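Mercuric reductase (Metallosphaera sedula, PDB 4YWO) probably catalyses the NADPH-dependent reduction of Hg(2+) to elemental mercury as an FAD-containing homodimer with a redox-active disulfide. Local coordinates at residues K17-G22 with E138-A143; G27-I32 with Q320-T325; V42-G47 with E114-E119. One frame throughout, in Å; residues are numbered along the deposited sequence.

Interaction 1: residues K17-G22 with E138-A143; sequences KLAIIG and EKFVIA. With FAD (flavin-adenine dinucleotide), chain B.
Phe140 lays its ring alongside Ala19 on one face of the two parallel strands, with CG beside its own backbone N (chi1 -70°). The ring meets the methyl of Ala19 obliquely: Ala19 CB is 3.7 Å from Phe140 CD2 and makes a similar approach to CE2. Ile21, one step further along on the same face, sends CD1 to the ring edge, 4.2 Å from Phe140 CD2. Phe122 adds an edge-to-face ring contact to Phe140, and Ile301 of the next strand also packs against it. On the other face Leu18 keeps CG anti to the backbone N (chi1 175°), which swings CD1 across to the neighbouring strand, 4.1 Å from Val141 CG2. Ile20 stands beside Leu18 there and presses on helix 25-36. Between the two faces the backbones pair in strict register, Ala19 with Phe140 and Ile20 with Val141. The straightest link is Ile21 N to Val141 O at 2.9 Å, nearly along the C=O axis, with an N-H...O angle of 172°. This is the centre of the parallel sheet of a Rossmann-type FAD domain, and strand 16-21 runs directly into the glycine-rich turn at the cofactor. Gly22, with its positive phi, begins that turn and lies against the adenosine ribose. Ala143, just past the end of strand 139-142, has its N held 2.7 Å from Ile21 O and its carbonyl O facing FAD C5B. Ile21 CG2 touches the adenine at C2A, 3.8 Å away. At the opposite end Lys17 and Glu138 are exposed and the pairing is weak: Lys139 N to Lys17 O is a weak bond, and one water donates to both Lys17 O and Glu138 OE1. Lys139 bends its chain away from Lys17, and its NZ hydrogen-bonds Ala328 O.

Interaction 2: residues G27-I32 with Q320-T325; sequences GFAAMI and QGSIAT
Helices 25-36 and 314-330 cross at -42° with their axes only 7.1 Å apart over the short segments, a spacing that small residues make possible. At the closest point the backbones almost touch: the CA atoms of Ala30 and Gly321 are 4.6 Å apart. Gly321 presents bare backbone here, so Ala30 CA can lie 3.7 Å from Gly321 O. The tightest side-chain approach is at Thr325, whose OG1 comes to 3.0 Å from the methyl carbon CB of Ala30, a crowded meeting of a hydroxyl with an apolar group. That hydroxyl is turned beside its own backbone N (chi1 -61°) and donates back to its own helix, 2.9 Å from Thr325 OG1 to Gly321 O. The bond lies in the carbonyl plane. Since Thr325 N also donates to Gly321 O, two donors from a single residue grip this one carbonyl, and the rotation of the threonine is fixed while its CG2 methyl leans on Ala30 O. Both helices cover the same face of the parallel sheet of the Rossmann-type FAD domain, Ala30 resting on Ile20 and Thr325 on Leu18. The first of them follows the glycine-rich turn, whose pattern takes in Gly27. Ala26 N and Glu314 N both hydrogen-bond FAD; the start of helix 25-36 would favour the negative pyrophosphate, that of helix 314-330 probably the flavin's N1/O2 side. Away from the sheet the seam turns polar and meets water. Ala29 points its methyl toward the partner helix, with CB 3.8 Å from Ser322 OG. One water bridges the two helices there, donating to Ala29 O at 2.7 Å and also hydrogen-bonding Ser322 OG, while that hydroxyl has a further weak bond to Gly318 O in its own helix.

Interaction 3: residues V42-G47 with E114-E119; sequences VLIGKG and ELIQGE. With FAD (flavin-adenine dinucleotide), chain B.
Strands 42-45 and 114-117 are closely knit over their first four residues and open out where they reach the cofactor. In the firm part Leu43 is held through both its N-H and its C=O: Leu43 N donates to Glu114 O, and Leu43 O receives Ile116 N at 2.8 Å, almost along the C=O axis (N-H...O angle 171°). Beneath one face Val42 and Ile116 cross obliquely. Val42 CG1, anti to the backbone N, meets the tip of Ile116, CD1, at 3.7 Å. Ile44 stands on this face too and continues the apolar layer against Val128 and Val130. On the other face Leu43 and Leu115 lie side by side, CD2 of Leu43 being 4.1 Å from CD1 of Leu115, and Leu108 of helix 87-110 covers both. Glu114 marks the more open border, where its extended chain runs beside Val42 and touches CG2 through OE1. Beyond Gly45 the pairing loosens. Gly118 N still reaches Gly45 O at 2.8 Å, but from well above the carbonyl plane, 41° out of it, and from there the chains diverge round the adenosine of FAD. Lys46 and Glu119 run out alongside each other, their aliphatic parts in contact; Lys46 NZ stays 4.1 Å from Glu119 OE1, too far for a salt bridge, whereas Glu119 OE2 pairs with Arg121. Gly118 O approaches FAD C2A at 3.4 Å, while Gly45 CA lies by FAD N3A and Lys46 CE by FAD C5A. Lys46 O meets the ribose hydroxyl O2B, modelled too close for its exact geometry to be trusted. A parallel pair of this kind, joined through intervening helices and cradling the adenosine at its C-terminal ends, is characteristic of the second and edge strands of a Rossmann-type FAD domain.

Interactions 1 and 3 belong to one parallel sheet: strands 16-21 and 42-45 are neighbours in it, so Ile20 N and Gly22 N probably hydrogen-bond Val42 O and Ile44 O. Interaction 1 is the buried middle, while interaction 3 lies at the outer edge, where charged and polar residues face solvent. Both end at the adenosine of FAD. Interaction 2 joins two helices over the sheet by close contact of small residues, with a bridging water in place of the backbone ladders of the strands. It is packed onto interaction 1 through Ile20 against Gly27 and Ala30, and reaches interaction 3 more lightly, through Met31 against Leu43.

Interaction 1: residues K17-G22 with E138-A143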
loop_
_atom_site.group_PDB
_atom_site.type_symbol
_atom_site.label_atom_id
_atom_site.label_comp_id
_atom_site.label_asym_id
_atom_site.label_seq_id
_atom_site.Cartn_x
_atom_site.Cartn_y
_atom_site.Cartn_z
ATOM N N LYS A 17 -29.877 29.068 -7.967
ATOM C CA LYS A 17 -30.070 27.702 -8.319
ATOM C C LYS A 17 -29.652 26.698 -7.225
ATOM O O LYS A 17 -30.272 25.689 -7.072
ATOM C CB LYS A 17 -29.228 27.386 -9.570
ATOM C CG LYS A 17 -29.724 28.131 -10.838
ATOM C CD LYS A 17 -28.895 27.646 -12.018
ATOM C CE LYS A 17 -28.904 28.635 -13.143
ATOM N NZ LYS A 17 -30.273 28.567 -13.695
ATOM N N LEU A 18 -28.617 27.073 -6.483
ATOM C CA LEU A 18 -28.067 26.198 -5.457
ATOM C C LEU A 18 -27.367 26.952 -4.363
ATOM O O LEU A 18 -26.505 27.832 -4.607
ATOM C CB LEU A 18 -27.072 25.201 -6.080
ATOM C CG LEU A 18 -26.312 24.296 -5.099
ATOM C CD1 LEU A 18 -27.278 23.292 -4.634
ATOM C CD2 LEU A 18 -25.175 23.507 -5.806
ATOM N N ALA A 19 -27.699 26.565 -3.133
ATOM C CA ALA A 19 -26.969 27.019 -1.963
ATOM C C ALA A 19 -26.406 25.810 -1.224
ATOM O O ALA A 19 -27.128 24.831 -0.980
ATOM C CB ALA A 19 -27.838 27.819 -0.994
ATOM N N ILE A 20 -25.139 25.959 -0.809
ATOM C CA ILE A 20 -24.430 24.933 -0.063
ATOM C C ILE A 20 -24.115 25.404 1.293
ATOM O O ILE A 20 -23.522 26.500 1.422
ATOM C CB ILE A 20 -23.062 24.577 -0.787
ATOM C CG1 ILE A 20 -23.327 24.078 -2.165
ATOM C CG2 ILE A 20 -22.274 23.525 0.013
ATOM C CD1 ILE A 20 -22.137 24.214 -3.108
ATOM N N ILE A 21 -24.517 24.674 2.309
ATOM C CA ILE A 21 -24.330 25.075 3.689
ATOM C C ILE A 21 -23.199 24.295 4.305
ATOM O O ILE A 21 -23.342 23.127 4.632
ATOM C CB ILE A 21 -25.569 24.959 4.573
ATOM C CG1 ILE A 21 -26.846 25.418 3.819
ATOM C CG2 ILE A 21 -25.326 25.637 5.895
ATOM C CD1 ILE A 21 -26.871 26.844 3.504
ATOM N N GLY A 22 -22.085 24.977 4.510
ATOM C CA GLY A 22 -20.859 24.410 5.093
ATOM C C GLY A 22 -19.743 24.306 4.018
ATOM O O GLY A 22 -20.016 23.971 2.880
ATOM N N GLU A 138 -33.330 27.296 -5.051
ATOM C CA GLU A 138 -34.135 26.224 -5.582
ATOM C C GLU A 138 -33.760 24.881 -4.983
ATOM O O GLU A 138 -34.576 24.007 -4.770
ATOM C CB GLU A 138 -33.957 26.135 -7.125
ATOM C CG GLU A 138 -34.393 27.395 -7.882
ATOM C CD GLU A 138 -34.167 27.341 -9.394
ATOM O OE1 GLU A 138 -33.488 26.424 -9.873
ATOM O OE2 GLU A 138 -34.627 28.263 -10.109
ATOM N N LYS A 139 -32.433 24.763 -4.750
ATOM C CA LYS A 139 -31.940 23.547 -4.190
ATOM C C LYS A 139 -30.906 23.885 -3.097
ATOM O O LYS A 139 -30.195 24.875 -3.224
ATOM C CB LYS A 139 -31.213 22.711 -5.265
ATOM C CG LYS A 139 -32.090 22.221 -6.420
ATOM C CD LYS A 139 -32.966 21.135 -5.909
ATOM C CE LYS A 139 -34.092 20.749 -6.879
ATOM N NZ LYS A 139 -33.504 20.657 -8.233
ATOM N N PHE A 140 -30.824 23.059 -2.074
ATOM C CA PHE A 140 -29.811 23.160 -1.004
ATOM C C PHE A 140 -29.057 21.852 -0.860
ATOM O O PHE A 140 -29.635 20.731 -0.902
ATOM C CB PHE A 140 -30.375 23.494 0.381
ATOM C CG PHE A 140 -30.889 24.923 0.470
ATOM C CD1 PHE A 140 -32.133 25.205 -0.051
ATOM C CD2 PHE A 140 -30.209 25.907 1.127
ATOM C CE1 PHE A 140 -32.670 26.492 0.058
ATOM C CE2 PHE A 140 -30.774 27.196 1.229
ATOM C CZ PHE A 140 -31.939 27.474 0.637
ATOM N N VAL A 141 -27.773 21.982 -0.514
ATOM C CA VAL A 141 -27.032 20.850 0.008
ATOM C C VAL A 141 -26.511 21.195 1.375
ATOM O O VAL A 141 -25.765 22.225 1.526
ATOM C CB VAL A 141 -25.845 20.508 -0.945
ATOM C CG1 VAL A 141 -24.962 19.424 -0.274
ATOM C CG2 VAL A 141 -26.326 20.101 -2.324
ATOM N N ILE A 142 -26.954 20.467 2.387
ATOM C CA ILE A 142 -26.522 20.696 3.755
ATOM C C ILE A 142 -25.268 19.860 4.023
ATOM O O ILE A 142 -25.363 18.640 3.955
ATOM C CB ILE A 142 -27.613 20.368 4.789
ATOM C CG1 ILE A 142 -28.910 21.182 4.426
ATOM C CG2 ILE A 142 -27.154 20.643 6.208
ATOM C CD1 ILE A 142 -30.052 20.814 5.279
ATOM N N ALA A 143 -24.197 20.537 4.448
ATOM C CA ALA A 143 -22.884 19.841 4.663
ATOM C C ALA A 143 -22.169 20.477 5.844
ATOM O O ALA A 143 -21.059 20.994 5.771
ATOM C CB ALA A 143 -22.105 20.050 3.403
HETATM P PA FAD B . -17.103 19.694 8.116
HETATM O O1A FAD B . -15.806 19.745 7.346
HETATM O O2A FAD B . -17.106 19.948 9.605
HETATM O O5B FAD B . -18.138 20.718 7.428
HETATM C C5B FAD B . -18.844 21.673 8.218
HETATM C C4B FAD B . -18.364 23.075 7.868
HETATM O O4B FAD B . -19.483 23.901 7.536
HETATM C C3B FAD B . -17.640 23.719 9.040
HETATM O O3B FAD B . -16.297 24.042 8.670
HETATM C C2B FAD B . -18.408 24.984 9.369
HETATM O O2B FAD B . -17.559 26.125 9.213
HETATM C C1B FAD B . -19.561 25.053 8.381
HETATM N N9A FAD B . -20.851 25.050 9.115
HETATM C C8A FAD B . -21.220 24.157 10.052
HETATM N N7A FAD B . -22.460 24.434 10.531
HETATM C C5A FAD B . -22.904 25.532 9.890
HETATM C C6A FAD B . -24.134 26.358 9.915
HETATM N N6A FAD B . -25.164 26.059 10.743
HETATM N N1A FAD B . -24.194 27.422 9.083
HETATM C C2A FAD B . -23.178 27.730 8.255
HETATM N N3A FAD B . -22.035 27.024 8.180
HETATM C C4A FAD B . -21.840 25.933 8.958
HETATM N N1 FAD B . -11.395 11.141 8.218
HETATM C C2 FAD B . -10.637 10.394 7.376
HETATM O O2 FAD B . -11.161 9.949 6.332
HETATM N N3 FAD B . -9.344 10.113 7.619
HETATM C C4 FAD B . -8.710 10.551 8.713
HETATM O O4 FAD B . -7.507 10.273 8.910
HETATM C C4X FAD B . -9.468 11.376 9.685
HETATM N N5 FAD B . -8.901 11.857 10.814
HETATM C C5X FAD B . -9.619 12.607 11.683
HETATM C C6 FAD B . -9.015 13.091 12.837
HETATM C C7 FAD B . -9.746 13.862 13.735
HETATM C C7M FAD B . -9.089 14.385 14.985
HETATM C C8 FAD B . -11.175 14.170 13.462
HETATM C C8M FAD B . -11.963 15.005 14.436
HETATM C C9 FAD B . -11.783 13.688 12.309
HETATM C C9A FAD B . -11.053 12.918 11.412
HETATM N N10 FAD B . -11.661 12.425 10.241
HETATM C C10 FAD B . -10.885 11.649 9.359
HETATM C "C1'" FAD B . -13.067 12.713 9.947
HETATM C "C2'" FAD B . -13.151 13.810 8.893
HETATM O "O2'" FAD B . -12.355 14.928 9.302
HETATM C "C3'" FAD B . -14.592 14.261 8.688
HETATM O "O3'" FAD B . -15.418 13.120 8.435
HETATM C "C4'" FAD B . -14.699 15.234 7.520
HETATM O "O4'" FAD B . -14.031 16.455 7.852
HETATM C "C5'" FAD B . -16.157 15.528 7.185
HETATM O "O5'" FAD B . -16.248 16.788 6.523
HETATM P P FAD B . -17.661 17.550 6.411
HETATM O O1P FAD B . -17.533 18.627 5.359
HETATM O O2P FAD B . -18.751 16.513 6.297
HETATM O O3P FAD B . -17.792 18.263 7.847
HETATM O O HOH W 1 -31.535 24.601 -9.264
#

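Interaction 2: residues G27-I32 with Q320-T325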
loop_
_atom_site.group_PDB
_atom_site.type_symbol
_atom_site.label_atom_id
_atom_site.label_comp_id
_atom_site.label_asym_id
_atom_site.label_seq_id
_atom_site.Cartn_x
_atom_site.Cartn_y
_atom_site.Cartn_z
ATOM N N GLY A 27 -18.860 20.306 1.382
ATOM C CA GLY A 27 -19.274 21.506 0.755
ATOM C C GLY A 27 -18.374 21.932 -0.397
ATOM O O GLY A 27 -18.857 22.382 -1.449
ATOM N N PHE A 28 -17.085 21.702 -0.194
ATOM C CA PHE A 28 -16.182 21.930 -1.332
ATOM C C PHE A 28 -16.402 21.045 -2.527
ATOM O O PHE A 28 -16.354 21.555 -3.698
ATOM C CB PHE A 28 -14.670 21.863 -0.929
ATOM C CG PHE A 28 -14.101 23.201 -0.626
ATOM C CD1 PHE A 28 -14.299 23.797 0.613
ATOM C CD2 PHE A 28 -13.404 23.933 -1.573
ATOM C CE1 PHE A 28 -13.798 25.042 0.925
ATOM C CE2 PHE A 28 -12.930 25.187 -1.285
ATOM C CZ PHE A 28 -13.094 25.763 -0.050
ATOM N N ALA A 29 -16.637 19.778 -2.297
ATOM C CA ALA A 29 -16.937 18.848 -3.339
ATOM C C ALA A 29 -18.210 19.269 -4.066
ATOM O O ALA A 29 -18.246 19.265 -5.311
ATOM C CB ALA A 29 -17.027 17.491 -2.793
ATOM N N ALA A 30 -19.232 19.749 -3.297
ATOM C CA ALA A 30 -20.434 20.243 -3.920
ATOM C C ALA A 30 -20.159 21.452 -4.760
ATOM O O ALA A 30 -20.766 21.576 -5.829
ATOM C CB ALA A 30 -21.478 20.552 -2.812
ATOM N N MET A 31 -19.329 22.373 -4.324
ATOM C CA MET A 31 -19.043 23.585 -5.024
ATOM C C MET A 31 -18.409 23.248 -6.373
ATOM O O MET A 31 -18.721 23.873 -7.433
ATOM C CB MET A 31 -18.148 24.475 -4.273
ATOM C CG MET A 31 -17.817 25.746 -5.035
ATOM S SD MET A 31 -16.300 26.493 -4.452
ATOM C CE MET A 31 -14.952 25.318 -4.543
ATOM N N ILE A 32 -17.524 22.302 -6.309
ATOM C CA ILE A 32 -16.758 21.920 -7.532
ATOM C C ILE A 32 -17.684 21.257 -8.537
ATOM O O ILE A 32 -17.695 21.664 -9.725
ATOM C CB ILE A 32 -15.572 21.041 -7.189
ATOM C CG1 ILE A 32 -14.621 21.866 -6.392
ATOM C CG2 ILE A 32 -14.977 20.444 -8.521
ATOM C CD1 ILE A 32 -13.485 21.049 -5.819
ATOM N N GLN A 320 -20.078 12.131 -1.183
ATOM C CA GLN A 320 -21.487 12.530 -0.910
ATOM C C GLN A 320 -21.734 13.955 -1.361
ATOM O O GLN A 320 -22.836 14.207 -1.937
ATOM C CB GLN A 320 -21.807 12.279 0.524
ATOM C CG GLN A 320 -21.825 10.837 0.990
ATOM C CD GLN A 320 -22.072 10.678 2.401
ATOM O OE1 GLN A 320 -21.682 11.576 3.238
ATOM N NE2 GLN A 320 -22.596 9.545 2.801
ATOM N N GLY A 321 -20.805 14.919 -1.165
ATOM C CA GLY A 321 -21.056 16.310 -1.591
ATOM C C GLY A 321 -21.191 16.338 -3.124
ATOM O O GLY A 321 -22.081 16.958 -3.684
ATOM N N SER A 322 -20.334 15.562 -3.867
ATOM C CA SER A 322 -20.498 15.464 -5.294
ATOM C C SER A 322 -21.766 14.849 -5.742
ATOM O O SER A 322 -22.388 15.391 -6.702
ATOM C CB SER A 322 -19.314 14.637 -5.975
ATOM O OG SER A 322 -18.051 15.294 -5.732
ATOM N N ILE A 323 -22.164 13.742 -5.169
ATOM C CA ILE A 323 -23.342 12.998 -5.618
ATOM C C ILE A 323 -24.623 13.820 -5.276
ATOM O O ILE A 323 -25.557 13.960 -6.092
ATOM C CB ILE A 323 -23.441 11.683 -4.953
ATOM C CG1 ILE A 323 -22.396 10.761 -5.583
ATOM C CG2 ILE A 323 -24.780 11.010 -5.177
ATOM C CD1 ILE A 323 -22.374 9.437 -4.863
ATOM N N ALA A 324 -24.621 14.425 -4.113
ATOM C CA ALA A 324 -25.826 15.192 -3.657
ATOM C C ALA A 324 -26.045 16.305 -4.637
ATOM O O ALA A 324 -27.224 16.549 -5.028
ATOM C CB ALA A 324 -25.637 15.716 -2.251
ATOM N N THR A 325 -24.980 16.959 -5.046
ATOM C CA THR A 325 -25.022 18.093 -5.938
ATOM C C THR A 325 -25.544 17.633 -7.322
ATOM O O THR A 325 -26.424 18.256 -7.942
ATOM C CB THR A 325 -23.766 18.831 -5.960
ATOM O OG1 THR A 325 -23.441 19.344 -4.679
ATOM C CG2 THR A 325 -23.690 19.926 -6.994
HETATM O O HOH W 2 -16.881 17.388 -6.722
#

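Interaction 3: residues V42-G47 with E114-E119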
loop_
_atom_site.group_PDB
_atom_site.type_symbol
_atom_site.label_atom_id
_atom_site.label_comp_id
_atom_site.label_asym_id
_atom_site.label_seq_id
_atom_site.Cartn_x
_atom_site.Cartn_y
_atom_site.Cartn_z
ATOM N N VAL A 42 -24.075 29.446 -4.243
ATOM C CA VAL A 42 -23.792 30.251 -3.109
ATOM C C VAL A 42 -23.229 29.245 -2.079
ATOM O O VAL A 42 -23.801 28.182 -1.881
ATOM C CB VAL A 42 -25.065 30.894 -2.522
ATOM C CG1 VAL A 42 -24.688 31.690 -1.311
ATOM C CG2 VAL A 42 -25.769 31.748 -3.551
ATOM N N LEU A 43 -22.118 29.582 -1.469
ATOM C CA LEU A 43 -21.447 28.699 -0.474
ATOM C C LEU A 43 -21.368 29.450 0.824
ATOM O O LEU A 43 -20.786 30.593 0.898
ATOM C CB LEU A 43 -20.033 28.350 -0.994
ATOM C CG LEU A 43 -19.167 27.515 -0.034
ATOM C CD1 LEU A 43 -19.777 26.173 0.188
ATOM C CD2 LEU A 43 -17.796 27.349 -0.672
ATOM N N ILE A 44 -22.032 28.917 1.860
ATOM C CA ILE A 44 -22.116 29.599 3.099
ATOM C C ILE A 44 -21.439 28.804 4.164
ATOM O O ILE A 44 -21.796 27.656 4.338
ATOM C CB ILE A 44 -23.604 29.772 3.497
ATOM C CG1 ILE A 44 -24.379 30.425 2.407
ATOM C CG2 ILE A 44 -23.731 30.592 4.827
ATOM C CD1 ILE A 44 -25.906 30.424 2.462
ATOM N N GLY A 45 -20.492 29.349 4.920
ATOM C CA GLY A 45 -19.873 28.648 5.953
ATOM C C GLY A 45 -19.411 29.524 7.092
ATOM O O GLY A 45 -19.300 30.752 6.941
ATOM N N LYS A 46 -19.141 28.914 8.208
ATOM C CA LYS A 46 -18.456 29.699 9.215
ATOM C C LYS A 46 -17.255 28.981 9.687
ATOM O O LYS A 46 -17.130 27.801 9.459
ATOM C CB LYS A 46 -19.437 30.008 10.287
ATOM C CG LYS A 46 -19.833 28.803 11.043
ATOM C CD LYS A 46 -20.898 29.192 11.990
ATOM C CE LYS A 46 -21.521 27.961 12.506
ATOM N NZ LYS A 46 -20.740 27.560 13.668
ATOM N N GLY A 47 -16.370 29.656 10.355
ATOM C CA GLY A 47 -15.203 28.933 10.813
ATOM C C GLY A 47 -14.127 28.899 9.719
ATOM O O GLY A 47 -14.210 29.557 8.659
ATOM N N GLU A 114 -20.322 32.349 -4.945
ATOM C CA GLU A 114 -20.566 33.453 -4.109
ATOM C C GLU A 114 -20.385 32.963 -2.693
ATOM O O GLU A 114 -21.216 32.200 -2.204
ATOM C CB GLU A 114 -22.014 33.918 -4.319
ATOM C CG GLU A 114 -22.545 34.926 -3.329
ATOM C CD GLU A 114 -23.932 35.396 -3.754
ATOM O OE1 GLU A 114 -24.373 35.031 -4.858
ATOM O OE2 GLU A 114 -24.594 36.109 -2.995
ATOM N N LEU A 115 -19.303 33.370 -2.072
ATOM C CA LEU A 115 -18.992 32.938 -0.740
ATOM C C LEU A 115 -19.615 33.892 0.305
ATOM O O LEU A 115 -19.413 35.090 0.283
ATOM C CB LEU A 115 -17.508 32.909 -0.565
ATOM C CG LEU A 115 -16.961 32.514 0.762
ATOM C CD1 LEU A 115 -17.223 31.059 1.030
ATOM C CD2 LEU A 115 -15.478 32.815 0.788
ATOM N N ILE A 116 -20.282 33.339 1.296
ATOM C CA ILE A 116 -20.757 34.091 2.463
ATOM C C ILE A 116 -20.285 33.491 3.731
ATOM O O ILE A 116 -20.422 32.273 3.894
ATOM C CB ILE A 116 -22.285 34.138 2.430
ATOM C CG1 ILE A 116 -22.815 34.688 1.106
ATOM C CG2 ILE A 116 -22.820 34.874 3.700
ATOM C CD1 ILE A 116 -24.293 34.573 0.972
ATOM N N GLN A 117 -19.623 34.247 4.629
ATOM C CA GLN A 117 -19.202 33.729 5.858
ATOM C C GLN A 117 -20.170 34.093 6.966
ATOM O O GLN A 117 -20.416 35.272 7.251
ATOM C CB GLN A 117 -17.730 34.106 6.163
ATOM C CG GLN A 117 -16.821 33.341 5.199
ATOM C CD GLN A 117 -15.343 33.647 5.319
ATOM O OE1 GLN A 117 -14.537 32.794 5.740
ATOM N NE2 GLN A 117 -14.963 34.853 4.913
ATOM N N GLY A 118 -20.731 33.075 7.560
ATOM C CA GLY A 118 -21.685 33.261 8.622
ATOM C C GLY A 118 -22.457 32.002 8.915
ATOM O O GLY A 118 -22.361 31.034 8.170
ATOM N N GLU A 119 -23.253 32.030 9.996
ATOM C CA GLU A 119 -24.076 30.911 10.444
ATOM C C GLU A 119 -25.405 30.985 9.694
ATOM O O GLU A 119 -26.135 32.022 9.837
ATOM C CB GLU A 119 -24.257 30.898 11.936
ATOM C CG GLU A 119 -25.118 29.799 12.419
ATOM C CD GLU A 119 -25.298 29.669 13.886
ATOM O OE1 GLU A 119 -24.516 28.903 14.490
ATOM O OE2 GLU A 119 -26.225 30.332 14.409
HETATM P PA FAD B . -17.103 19.694 8.116
HETATM O O1A FAD B . -15.806 19.745 7.346
HETATM O O2A FAD B . -17.106 19.948 9.605
HETATM O O5B FAD B . -18.138 20.718 7.428
HETATM C C5B FAD B . -18.844 21.673 8.218
HETATM C C4B FAD B . -18.364 23.075 7.868
HETATM O O4B FAD B . -19.483 23.901 7.536
HETATM C C3B FAD B . -17.640 23.719 9.040
HETATM O O3B FAD B . -16.297 24.042 8.670
HETATM C C2B FAD B . -18.408 24.984 9.369
HETATM O O2B FAD B . -17.559 26.125 9.213
HETATM C C1B FAD B . -19.561 25.053 8.381
HETATM N N9A FAD B . -20.851 25.050 9.115
HETATM C C8A FAD B . -21.220 24.157 10.052
HETATM N N7A FAD B . -22.460 24.434 10.531
HETATM C C5A FAD B . -22.904 25.532 9.890
HETATM C C6A FAD B . -24.134 26.358 9.915
HETATM N N6A FAD B . -25.164 26.059 10.743
HETATM N N1A FAD B . -24.194 27.422 9.083
HETATM C C2A FAD B . -23.178 27.730 8.255
HETATM N N3A FAD B . -22.035 27.024 8.180
HETATM C C4A FAD B . -21.840 25.933 8.958
HETATM N N1 FAD B . -11.395 11.141 8.218
HETATM C C2 FAD B . -10.637 10.394 7.376
HETATM O O2 FAD B . -11.161 9.949 6.332
HETATM N N3 FAD B . -9.344 10.113 7.619
HETATM C C4 FAD B . -8.710 10.551 8.713
HETATM O O4 FAD B . -7.507 10.273 8.910
HETATM C C4X FAD B . -9.468 11.376 9.685
HETATM N N5 FAD B . -8.901 11.857 10.814
HETATM C C5X FAD B . -9.619 12.607 11.683
HETATM C C6 FAD B . -9.015 13.091 12.837
HETATM C C7 FAD B . -9.746 13.862 13.735
HETATM C C7M FAD B . -9.089 14.385 14.985
HETATM C C8 FAD B . -11.175 14.170 13.462
HETATM C C8M FAD B . -11.963 15.005 14.436
HETATM C C9 FAD B . -11.783 13.688 12.309
HETATM C C9A FAD B . -11.053 12.918 11.412
HETATM N N10 FAD B . -11.661 12.425 10.241
HETATM C C10 FAD B . -10.885 11.649 9.359
HETATM C "C1'" FAD B . -13.067 12.713 9.947
HETATM C "C2'" FAD B . -13.151 13.810 8.893
HETATM O "O2'" FAD B . -12.355 14.928 9.302
HETATM C "C3'" FAD B . -14.592 14.261 8.688
HETATM O "O3'" FAD B . -15.418 13.120 8.435
HETATM C "C4'" FAD B . -14.699 15.234 7.520
HETATM O "O4'" FAD B . -14.031 16.455 7.852
HETATM C "C5'" FAD B . -16.157 15.528 7.185
HETATM O "O5'" FAD B . -16.248 16.788 6.523
HETATM P P FAD B . -17.661 17.550 6.411
HETATM O O1P FAD B . -17.533 18.627 5.359
HETATM O O2P FAD B . -18.751 16.513 6.297
HETATM O O3P FAD B . -17.792 18.263 7.847
#